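Local atomic coordinates of SusD homolog (Bacteroides thetaiotaomicron, PDB entry 3EHM), a protein that probably binds mucin O-glycans at the cell surface, as a SusD-like outer-membrane lipoprotein of a prominent human gut symbiont. Residues A[157-160]-A[161-164]; A[94-97]-A[98-102]; A[277-280]-A[281-285]; A[409-412]-A[413-417]. One frame throughout, in Å; residues are numbered along the deposited sequence.

Contact 1 of 4, residues A[157-160]-A[161-164]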
loop_
_atom_site.group_PDB
_atom_site.type_symbol
_atom_site.label_atom_id
_atom_site.label_comp_id
_atom_site.label_asym_id
_atom_site.label_seq_id
_atom_site.Cartn_x
_atom_site.Cartn_y
_atom_site.Cartn_z
ATOM N N PHE A 157 -3.699 11.317 21.008
ATOM C CA PHE A 157 -3.813 11.116 19.564
ATOM C C PHE A 157 -3.959 12.437 18.813
ATOM O O PHE A 157 -4.485 13.414 19.351
ATOM C CB PHE A 157 -5.013 10.221 19.239
ATOM C CG PHE A 157 -4.770 8.757 19.483
ATOM C CD1 PHE A 157 -4.446 8.290 20.754
ATOM C CD2 PHE A 157 -4.885 7.840 18.442
ATOM C CE1 PHE A 157 -4.242 6.926 20.987
ATOM C CE2 PHE A 157 -4.683 6.474 18.663
ATOM C CZ PHE A 157 -4.361 6.017 19.941
ATOM N N ASP A 158 -3.483 12.455 17.571
ATOM C CA ASP A 158 -3.557 13.636 16.712
ATOM C C ASP A 158 -4.601 13.381 15.632
ATOM O O ASP A 158 -4.782 12.242 15.205
ATOM C CB ASP A 158 -2.220 13.883 16.010
ATOM C CG ASP A 158 -1.080 14.152 16.975
ATOM O OD1 ASP A 158 -1.087 15.217 17.626
ATOM O OD2 ASP A 158 -0.174 13.295 17.075
ATOM N N SER A 159 -5.284 14.432 15.185
ATOM C CA SER A 159 -6.263 14.268 14.115
ATOM C C SER A 159 -5.418 13.893 12.903
ATOM O O SER A 159 -4.233 14.220 12.851
ATOM C CB SER A 159 -6.998 15.583 13.839
ATOM O OG SER A 159 -6.122 16.542 13.271
ATOM N N GLN A 160 -6.005 13.205 11.932
ATOM C CA GLN A 160 -5.239 12.814 10.755
ATOM C C GLN A 160 -4.628 14.017 10.033
ATOM O O GLN A 160 -3.518 13.931 9.500
ATOM C CB GLN A 160 -6.116 12.011 9.795
ATOM C CG GLN A 160 -5.402 11.575 8.530
ATOM C CD GLN A 160 -6.130 10.452 7.819
ATOM O OE1 GLN A 160 -7.339 10.527 7.594
ATOM N NE2 GLN A 160 -5.397 9.405 7.459
ATOM N N GLU A 161 -5.350 15.134 10.002
ATOM C CA GLU A 161 -4.827 16.329 9.351
ATOM C C GLU A 161 -3.553 16.797 10.054
ATOM O O GLU A 161 -2.596 17.214 9.403
ATOM C CB GLU A 161 -5.860 17.464 9.366
ATOM C CG GLU A 161 -5.245 18.831 9.061
ATOM C CD GLU A 161 -6.277 19.925 8.849
ATOM O OE1 GLU A 161 -7.391 19.827 9.408
ATOM O OE2 GLU A 161 -5.963 20.895 8.131
ATOM N N VAL A 162 -3.540 16.723 11.381
ATOM C CA VAL A 162 -2.368 17.146 12.141
ATOM C C VAL A 162 -1.206 16.177 11.923
ATOM O O VAL A 162 -0.049 16.589 11.876
ATOM C CB VAL A 162 -2.699 17.258 13.646
ATOM C CG1 VAL A 162 -1.428 17.492 14.454
ATOM C CG2 VAL A 162 -3.672 18.422 13.863
ATOM N N VAL A 163 -1.518 14.892 11.779
ATOM C CA VAL A 163 -0.487 13.889 11.542
ATOM C C VAL A 163 0.210 14.220 10.228
ATOM O O VAL A 163 1.440 14.220 10.145
ATOM C CB VAL A 163 -1.090 12.468 11.446
ATOM C CG1 VAL A 163 -0.000 11.463 11.063
ATOM C CG2 VAL A 163 -1.727 12.081 12.778
ATOM N N TYR A 164 -0.581 14.514 9.200
ATOM C CA TYR A 164 -0.018 14.847 7.901
ATOM C C TYR A 164 0.813 16.127 7.939
ATOM O O TYR A 164 1.937 16.152 7.441
ATOM C CB TYR A 164 -1.123 14.961 6.846
ATOM C CG TYR A 164 -1.365 13.664 6.105
ATOM C CD1 TYR A 164 -1.915 12.554 6.750
ATOM C CD2 TYR A 164 -0.996 13.532 4.769
ATOM C CE1 TYR A 164 -2.084 11.338 6.078
ATOM C CE2 TYR A 164 -1.161 12.329 4.090
ATOM C CZ TYR A 164 -1.700 11.240 4.745
ATOM O OH TYR A 164 -1.854 10.059 4.060
#
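Ser159 meets Val162 at the point where an incoming loop turns into a helix. The hydroxyl oxygen Ser159 OG accepts from Val162 N at 3.2 Å, and the N-H points fairly straight at it (154°). With chi1 at 68°, OG lies between the backbone N and the carbonyl carbon of its own residue, which swings it back over the first turn. Val162 CG2 packs against the same oxygen, 3.1 Å from Ser159 OG. The carbonyl of Ser159 is used as well: Val163 N donates to Ser159 O at 3.0 Å, the first regular helical bond, and Tyr164 N follows to Gln160 O.

On the flank of this cap, Asp158 CB touches Val163 CG2 at 3.7 Å, and the aspartate crosses Val162 at about a right angle. Gln160 runs alongside Tyr164, both pointing the same way, with Gln160 CG 4.0 Å from Tyr164 CD1 and the amide plane 78° from the ring plane. The outer shell fixes these groups. Asp158 OD2 accepts from the backbone N of Tyr145 and Asn146, Gln160 OE1 from Trp520 N, and Tyr164 OH is paired with Asp138 and Arg214.

Ser159 is thus a serine N-cap, starting helix 160-178, which packs against helix 116-140 in the mainly helical SusD fold.

Contact 2 of 4, residues A[94-97]-A[98-102]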
loop_
_atom_site.group_PDB
_atom_site.type_symbol
_atom_site.label_atom_id
_atom_site.label_comp_id
_atom_site.label_asym_id
_atom_site.label_seq_id
_atom_site.Cartn_x
_atom_site.Cartn_y
_atom_site.Cartn_z
ATOM N N ASN A 94 0.779 -4.340 14.222
ATOM C CA ASN A 94 1.468 -4.459 12.942
ATOM C C ASN A 94 1.650 -3.156 12.174
ATOM O O ASN A 94 2.572 -3.037 11.366
ATOM C CB ASN A 94 0.757 -5.494 12.061
ATOM C CG ASN A 94 0.785 -6.888 12.666
ATOM O OD1 ASN A 94 1.784 -7.298 13.266
ATOM N ND2 ASN A 94 -0.304 -7.628 12.501
ATOM N N PHE A 95 0.781 -2.179 12.418
ATOM C CA PHE A 95 0.885 -0.898 11.729
ATOM C C PHE A 95 1.531 0.204 12.566
ATOM O O PHE A 95 2.122 1.128 12.012
ATOM C CB PHE A 95 -0.501 -0.409 11.277
ATOM C CG PHE A 95 -1.007 -1.056 10.014
ATOM C CD1 PHE A 95 -2.178 -1.811 10.024
ATOM C CD2 PHE A 95 -0.328 -0.888 8.810
ATOM C CE1 PHE A 95 -2.670 -2.388 8.851
ATOM C CE2 PHE A 95 -0.812 -1.461 7.627
ATOM C CZ PHE A 95 -1.986 -2.213 7.649
ATOM N N TYR A 96 1.429 0.117 13.891
ATOM C CA TYR A 96 1.976 1.180 14.735
ATOM C C TYR A 96 2.871 0.817 15.919
ATOM O O TYR A 96 4.011 1.270 15.988
ATOM C CB TYR A 96 0.828 2.057 15.261
ATOM C CG TYR A 96 1.262 3.193 16.178
ATOM C CD1 TYR A 96 1.661 4.425 15.658
ATOM C CD2 TYR A 96 1.283 3.026 17.564
ATOM C CE1 TYR A 96 2.072 5.472 16.501
ATOM C CE2 TYR A 96 1.697 4.058 18.413
ATOM C CZ TYR A 96 2.089 5.278 17.875
ATOM O OH TYR A 96 2.496 6.294 18.715
ATOM N N SER A 97 2.359 0.016 16.850
ATOM C CA SER A 97 3.113 -0.305 18.056
ATOM C C SER A 97 4.366 -1.170 17.962
ATOM O O SER A 97 5.306 -0.950 18.727
ATOM C CB SER A 97 2.170 -0.879 19.125
ATOM O OG SER A 97 1.656 -2.147 18.758
ATOM N N GLN A 98 4.411 -2.142 17.052
ATOM C CA GLN A 98 5.609 -2.981 16.959
ATOM C C GLN A 98 6.843 -2.152 16.616
ATOM O O GLN A 98 7.898 -2.317 17.231
ATOM C CB GLN A 98 5.435 -4.100 15.919
ATOM C CG GLN A 98 4.504 -5.240 16.359
ATOM C CD GLN A 98 5.039 -6.081 17.524
ATOM O OE1 GLN A 98 4.335 -6.952 18.045
ATOM N NE2 GLN A 98 6.279 -5.832 17.928
ATOM N N ILE A 99 6.714 -1.246 15.651
ATOM C CA ILE A 99 7.848 -0.415 15.266
ATOM C C ILE A 99 8.100 0.711 16.284
ATOM O O ILE A 99 9.209 1.236 16.379
ATOM C CB ILE A 99 7.645 0.165 13.841
ATOM C CG1 ILE A 99 8.980 0.680 13.301
ATOM C CG2 ILE A 99 6.607 1.276 13.858
ATOM C CD1 ILE A 99 8.937 1.067 11.836
ATOM N N PHE A 100 7.075 1.069 17.056
ATOM C CA PHE A 100 7.218 2.116 18.073
ATOM C C PHE A 100 8.289 1.737 19.090
ATOM O O PHE A 100 9.097 2.572 19.491
ATOM C CB PHE A 100 5.906 2.330 18.835
ATOM C CG PHE A 100 6.017 3.336 19.954
ATOM C CD1 PHE A 100 5.920 4.699 19.696
ATOM C CD2 PHE A 100 6.247 2.919 21.264
ATOM C CE1 PHE A 100 6.055 5.639 20.724
ATOM C CE2 PHE A 100 6.386 3.850 22.300
ATOM C CZ PHE A 100 6.287 5.212 22.026
ATOM N N LEU A 101 8.277 0.472 19.504
ATOM C CA LEU A 101 9.224 -0.035 20.492
ATOM C C LEU A 101 10.685 0.282 20.189
ATOM O O LEU A 101 11.321 1.042 20.922
ATOM C CB LEU A 101 9.055 -1.552 20.667
ATOM C CG LEU A 101 8.001 -2.050 21.662
ATOM C CD1 LEU A 101 8.400 -1.612 23.067
ATOM C CD2 LEU A 101 6.631 -1.514 21.301
ATOM N N PRO A 102 11.241 -0.301 19.113
ATOM C CA PRO A 102 12.642 -0.013 18.803
ATOM C C PRO A 102 12.907 1.457 18.463
ATOM O O PRO A 102 13.982 1.985 18.766
ATOM C CB PRO A 102 12.937 -0.959 17.639
ATOM C CG PRO A 102 11.617 -1.068 16.951
ATOM C CD PRO A 102 10.655 -1.208 18.106
HETATM O O HOH W 1 2.296 -8.233 15.649
#
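Around Tyr96 and Phe100 the helix is irregular, with a wider pi-type turn at 94-97 followed by weak bonds, Phe100 N reaching both Tyr96 O at 3.3 Å and Ser97 O at 3.2 Å. Leu101 N adds another weak bond to Ser97 O, 3.4 Å long. Ile99 N makes no bond to the preceding turn, and Pro102 N, being a proline nitrogen, has no hydrogen to give; the helix is kinked there.

Tyr96 and Phe100 are the aromatic pair of the contact. In both residues the first torsion (179° and 176°) sets CG opposite the backbone N, and the rings leave side by side in the same direction. The planes are inclined by 22° and displaced, so that little of one ring lies over the other, with centroids 6.0 Å apart. The touch comes at the outer end of the tyrosine, where Tyr96 OH lies 3.9 Å from Phe100 CD1. Trp133 of helix 116-140 stacks on the Tyr96 ring and also touches Phe100, while Tyr96 OH is hydrogen-bonded to Ala144 O.

A different flank is polar. A water donates to Asn94 OD1 at 2.6 Å and, weakly, to Gln98 OE1. Asn94 ND2 is meanwhile held by Asn54 OD1.

Tyr96 O, only weakly bonded within the helix, also accepts from Trp133 NE1, consistent with the irregular turn leaving that carbonyl accessible to helix 116-140.

Contact 3 of 4, residues A[277-280]-A[281-285]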
loop_
_atom_site.group_PDB
_atom_site.type_symbol
_atom_site.label_atom_id
_atom_site.label_comp_id
_atom_site.label_asym_id
_atom_site.label_seq_id
_atom_site.Cartn_x
_atom_site.Cartn_y
_atom_site.Cartn_z
ATOM N N TRP A 277 -6.588 -8.931 -12.029
ATOM C CA TRP A 277 -6.625 -9.827 -13.179
ATOM C C TRP A 277 -7.401 -9.166 -14.312
ATOM O O TRP A 277 -6.982 -9.205 -15.463
ATOM C CB TRP A 277 -7.306 -11.152 -12.839
ATOM C CG TRP A 277 -7.670 -11.923 -14.083
ATOM C CD1 TRP A 277 -6.832 -12.670 -14.862
ATOM C CD2 TRP A 277 -8.948 -11.942 -14.736
ATOM N NE1 TRP A 277 -7.509 -13.151 -15.961
ATOM C CE2 TRP A 277 -8.808 -12.719 -15.908
ATOM C CE3 TRP A 277 -10.196 -11.373 -14.445
ATOM C CZ2 TRP A 277 -9.872 -12.945 -16.791
ATOM C CZ3 TRP A 277 -11.256 -11.596 -15.324
ATOM C CH2 TRP A 277 -11.084 -12.376 -16.483
ATOM N N GLY A 278 -8.545 -8.575 -13.973
ATOM C CA GLY A 278 -9.375 -7.920 -14.969
ATOM C C GLY A 278 -8.631 -6.882 -15.780
ATOM O O GLY A 278 -8.770 -6.823 -17.008
ATOM N N TYR A 279 -7.848 -6.048 -15.100
ATOM C CA TYR A 279 -7.074 -5.022 -15.789
ATOM C C TYR A 279 -5.939 -5.632 -16.608
ATOM O O TYR A 279 -5.776 -5.313 -17.782
ATOM C CB TYR A 279 -6.507 -4.013 -14.780
ATOM C CG TYR A 279 -7.550 -3.057 -14.235
ATOM C CD1 TYR A 279 -8.052 -2.024 -15.025
ATOM C CD2 TYR A 279 -8.074 -3.218 -12.953
ATOM C CE1 TYR A 279 -9.053 -1.177 -14.559
ATOM C CE2 TYR A 279 -9.080 -2.375 -12.473
ATOM C CZ TYR A 279 -9.567 -1.358 -13.285
ATOM O OH TYR A 279 -10.586 -0.538 -12.834
ATOM N N LEU A 280 -5.159 -6.517 -15.996
ATOM C CA LEU A 280 -4.035 -7.135 -16.693
ATOM C C LEU A 280 -4.483 -7.866 -17.950
ATOM O O LEU A 280 -3.844 -7.762 -18.996
ATOM C CB LEU A 280 -3.295 -8.098 -15.758
ATOM C CG LEU A 280 -2.646 -7.451 -14.530
ATOM C CD1 LEU A 280 -2.038 -8.527 -13.634
ATOM C CD2 LEU A 280 -1.577 -6.466 -14.978
ATOM N N ASP A 281 -5.589 -8.598 -17.846
ATOM C CA ASP A 281 -6.123 -9.342 -18.987
ATOM C C ASP A 281 -6.657 -8.412 -20.077
ATOM O O ASP A 281 -6.259 -8.503 -21.236
ATOM C CB ASP A 281 -7.252 -10.269 -18.533
ATOM C CG ASP A 281 -7.808 -11.109 -19.673
ATOM O OD1 ASP A 281 -7.160 -12.112 -20.043
ATOM O OD2 ASP A 281 -8.882 -10.757 -20.209
ATOM N N GLY A 282 -7.565 -7.519 -19.697
ATOM C CA GLY A 282 -8.148 -6.602 -20.662
ATOM C C GLY A 282 -7.158 -5.681 -21.352
ATOM O O GLY A 282 -7.336 -5.329 -22.521
ATOM N N TYR A 283 -6.116 -5.283 -20.631
ATOM C CA TYR A 283 -5.102 -4.390 -21.177
ATOM C C TYR A 283 -4.010 -5.159 -21.916
ATOM O O TYR A 283 -3.067 -4.552 -22.427
ATOM C CB TYR A 283 -4.447 -3.581 -20.048
ATOM C CG TYR A 283 -5.315 -2.525 -19.384
ATOM C CD1 TYR A 283 -4.847 -1.832 -18.266
ATOM C CD2 TYR A 283 -6.575 -2.186 -19.887
ATOM C CE1 TYR A 283 -5.597 -0.832 -17.668
ATOM C CE2 TYR A 283 -7.344 -1.174 -19.287
ATOM C CZ TYR A 283 -6.841 -0.502 -18.178
ATOM O OH TYR A 283 -7.559 0.507 -17.570
ATOM N N LYS A 284 -4.135 -6.483 -21.977
ATOM C CA LYS A 284 -3.119 -7.308 -22.627
ATOM C C LYS A 284 -1.766 -6.918 -22.024
ATOM O O LYS A 284 -0.785 -6.668 -22.732
ATOM C CB LYS A 284 -3.130 -7.072 -24.143
ATOM C CG LYS A 284 -4.427 -7.517 -24.820
ATOM C CD LYS A 284 -4.285 -7.548 -26.342
ATOM C CE LYS A 284 -5.471 -8.255 -26.995
ATOM N NZ LYS A 284 -5.283 -8.453 -28.467
ATOM N N ASP A 285 -1.743 -6.879 -20.693
ATOM C CA ASP A 285 -0.573 -6.491 -19.910
ATOM C C ASP A 285 0.432 -7.626 -19.718
ATOM O O ASP A 285 0.099 -8.666 -19.147
ATOM C CB ASP A 285 -1.043 -6.008 -18.534
ATOM C CG ASP A 285 -0.101 -5.003 -17.905
ATOM O OD1 ASP A 285 1.128 -5.233 -17.903
ATOM O OD2 ASP A 285 -0.605 -3.984 -17.399
HETATM O O HOH W 2 -6.271 -14.267 -18.556
#
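Tyr279 and Tyr283, one helical turn apart, form the tightly packed part of this contact. They make an offset edge-to-face pair, the edge of Tyr279 toward the face of Tyr283, with planes 60° apart. Similar first torsions (-75° and -70°) send both rings out side by side, and Tyr279 CD1 comes within 3.7 Å of Tyr283 CZ. Both hydroxyls are held beyond the helix, Tyr279 OH by Tyr463 O and Tyr283 OH by Thr416 O, and Thr439 touches both side chains.

Leu280 is buried too: Leu280 CD2 sits 3.6 Å from Asp285 CG, while Leu288 and Tyr291 pack on the leucine from the next helix. The carboxylate of Asp285 forms a salt bridge with Arg287 and also caps a backbone N at the start of helix 287-291.

The solvent side begins at the partly exposed Asp281. Asp281 CB rests over one face of the buried indole in a CH-pi contact, 4.1 Å from the centroid of the five-membered ring of Trp277. A water accepts from Trp277 NE1 and donates to Asp281 OD1, and Thr395 takes OD2.

Lys284, at the open end, is exposed and adopts positive phi. Asp285 N returns to Leu280 O at 2.8 Å and Lys284 N to Asp281 O at 3.0 Å, the paired bonds of a Schellman motif ending helix 274-282.

Contact 4 of 4, residues A[409-412]-A[413-417]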
loop_
_atom_site.group_PDB
_atom_site.type_symbol
_atom_site.label_atom_id
_atom_site.label_comp_id
_atom_site.label_asym_id
_atom_site.label_seq_id
_atom_site.Cartn_x
_atom_site.Cartn_y
_atom_site.Cartn_z
ATOM N N HIS A 409 -19.204 -9.508 -12.131
ATOM C CA HIS A 409 -19.114 -8.063 -12.083
ATOM C C HIS A 409 -18.412 -7.611 -13.352
ATOM O O HIS A 409 -17.295 -8.040 -13.641
ATOM C CB HIS A 409 -18.331 -7.597 -10.854
ATOM C CG HIS A 409 -18.245 -6.108 -10.735
ATOM N ND1 HIS A 409 -17.353 -5.354 -11.468
ATOM C CD2 HIS A 409 -18.989 -5.225 -10.028
ATOM C CE1 HIS A 409 -17.553 -4.072 -11.220
ATOM N NE2 HIS A 409 -18.542 -3.965 -10.350
ATOM N N ASP A 410 -19.082 -6.763 -14.121
ATOM C CA ASP A 410 -18.501 -6.268 -15.352
ATOM C C ASP A 410 -17.642 -5.052 -15.041
ATOM O O ASP A 410 -18.139 -3.933 -14.922
ATOM C CB ASP A 410 -19.585 -5.885 -16.353
ATOM C CG ASP A 410 -19.019 -5.641 -17.733
ATOM O OD1 ASP A 410 -17.797 -5.405 -17.830
ATOM O OD2 ASP A 410 -19.782 -5.682 -18.715
ATOM N N LEU A 411 -16.344 -5.286 -14.907
ATOM C CA LEU A 411 -15.392 -4.231 -14.597
ATOM C C LEU A 411 -15.207 -3.228 -15.740
ATOM O O LEU A 411 -14.717 -2.123 -15.519
ATOM C CB LEU A 411 -14.041 -4.861 -14.243
ATOM C CG LEU A 411 -12.942 -3.965 -13.671
ATOM C CD1 LEU A 411 -13.410 -3.341 -12.358
ATOM C CD2 LEU A 411 -11.687 -4.799 -13.440
ATOM N N SER A 412 -15.604 -3.604 -16.952
ATOM C CA SER A 412 -15.431 -2.724 -18.111
ATOM C C SER A 412 -16.362 -1.524 -18.145
ATOM O O SER A 412 -16.014 -0.483 -18.700
ATOM C CB SER A 412 -15.614 -3.514 -19.413
ATOM O OG SER A 412 -16.968 -3.896 -19.588
ATOM N N ILE A 413 -17.541 -1.675 -17.551
ATOM C CA ILE A 413 -18.552 -0.621 -17.540
ATOM C C ILE A 413 -18.048 0.744 -17.087
ATOM O O ILE A 413 -17.691 0.937 -15.923
ATOM C CB ILE A 413 -19.751 -1.017 -16.659
ATOM C CG1 ILE A 413 -20.377 -2.309 -17.191
ATOM C CG2 ILE A 413 -20.780 0.107 -16.648
ATOM C CD1 ILE A 413 -21.515 -2.850 -16.337
ATOM N N GLY A 414 -18.036 1.687 -18.024
ATOM C CA GLY A 414 -17.598 3.043 -17.736
ATOM C C GLY A 414 -16.131 3.144 -17.367
ATOM O O GLY A 414 -15.694 4.165 -16.833
ATOM N N ASN A 415 -15.367 2.097 -17.662
ATOM C CA ASN A 415 -13.946 2.082 -17.330
ATOM C C ASN A 415 -13.096 2.657 -18.458
ATOM O O ASN A 415 -13.589 2.895 -19.563
ATOM C CB ASN A 415 -13.511 0.653 -16.978
ATOM C CG ASN A 415 -12.600 0.604 -15.758
ATOM O OD1 ASN A 415 -12.719 -0.287 -14.910
ATOM N ND2 ASN A 415 -11.685 1.554 -15.669
ATOM N N THR A 416 -11.815 2.878 -18.181
ATOM C CA THR A 416 -10.913 3.476 -19.161
ATOM C C THR A 416 -9.826 2.521 -19.668
ATOM O O THR A 416 -9.642 1.424 -19.136
ATOM C CB THR A 416 -10.242 4.733 -18.552
ATOM O OG1 THR A 416 -9.538 5.454 -19.568
ATOM C CG2 THR A 416 -9.262 4.330 -17.449
ATOM N N SER A 417 -9.108 2.961 -20.697
ATOM C CA SER A 417 -8.036 2.183 -21.316
ATOM C C SER A 417 -6.658 2.749 -20.957
ATOM O O SER A 417 -6.557 3.787 -20.303
ATOM C CB SER A 417 -8.194 2.214 -22.832
ATOM O OG SER A 417 -7.984 3.530 -23.309
#
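The carboxylate of Asp410 has Ile413 over one face: Ile413 CG1 stands almost directly above the plane, 3.6 Å from Asp410 CG, and Ile413 CD1 reaches back to Asp410 CB, also at 3.6 Å. A chi1 of -59° in the isoleucine brings CG1 beside its backbone N and over the carboxylate. The two side chains cross at about a right angle. At the rim of the carboxylate, Asp410 OD1 takes a bond from Ser412 N at 3.0 Å, closing an Asx turn that would limit the carboxylate's rotation. The donor approaches on the anti side and lies 29° out of the plane, displaced toward the face that bears the isoleucine. Ser412 OG is modelled 2.5 Å from Asp410 OD1, too short to be taken at face value.

This Asx turn opens a run of two overlapping beta turns, type I from Asp410 to Ile413 and type II from Ser412 to Asn415. Gly414 takes the third place of the second turn, where its positive phi of 65° is one that glycine readily adopts. The turn brings Asn415 back over the first one, with Asn415 CB 3.2 Å from Ser412 O and 3.4 Å from Leu411 O.

Two other parts of the chain bond to the loop: Gln529 NE2 donates to Ile413 O and weakly to Asp410 O, while Asn415 O accepts from Thr424 OG1. The second turn is closed by Asn415 N donating to Ser412 O at 2.9 Å, from above the carbonyl plane rather than within it.

Along the chain the order is contact 2, contact 1, contact 3, contact 4, all inside the SusD family region. Contacts 2 and 1 lie on neighbouring parts of the helical body, their centres about 18 Å apart without touching; helix 85-110 and helix 160-178 both pack against helix 116-140. Contacts 3 and 4 lie about 11 Å apart, centre to centre, and some 36 to 39 Å from the first two. They meet directly: besides a tyrosine hydroxyl bond, Tyr279 CE2 packs on Leu411 CD2 at 3.7 Å. A capped helix end and a loop more than a hundred residues later are thereby joined beside helix 429-445.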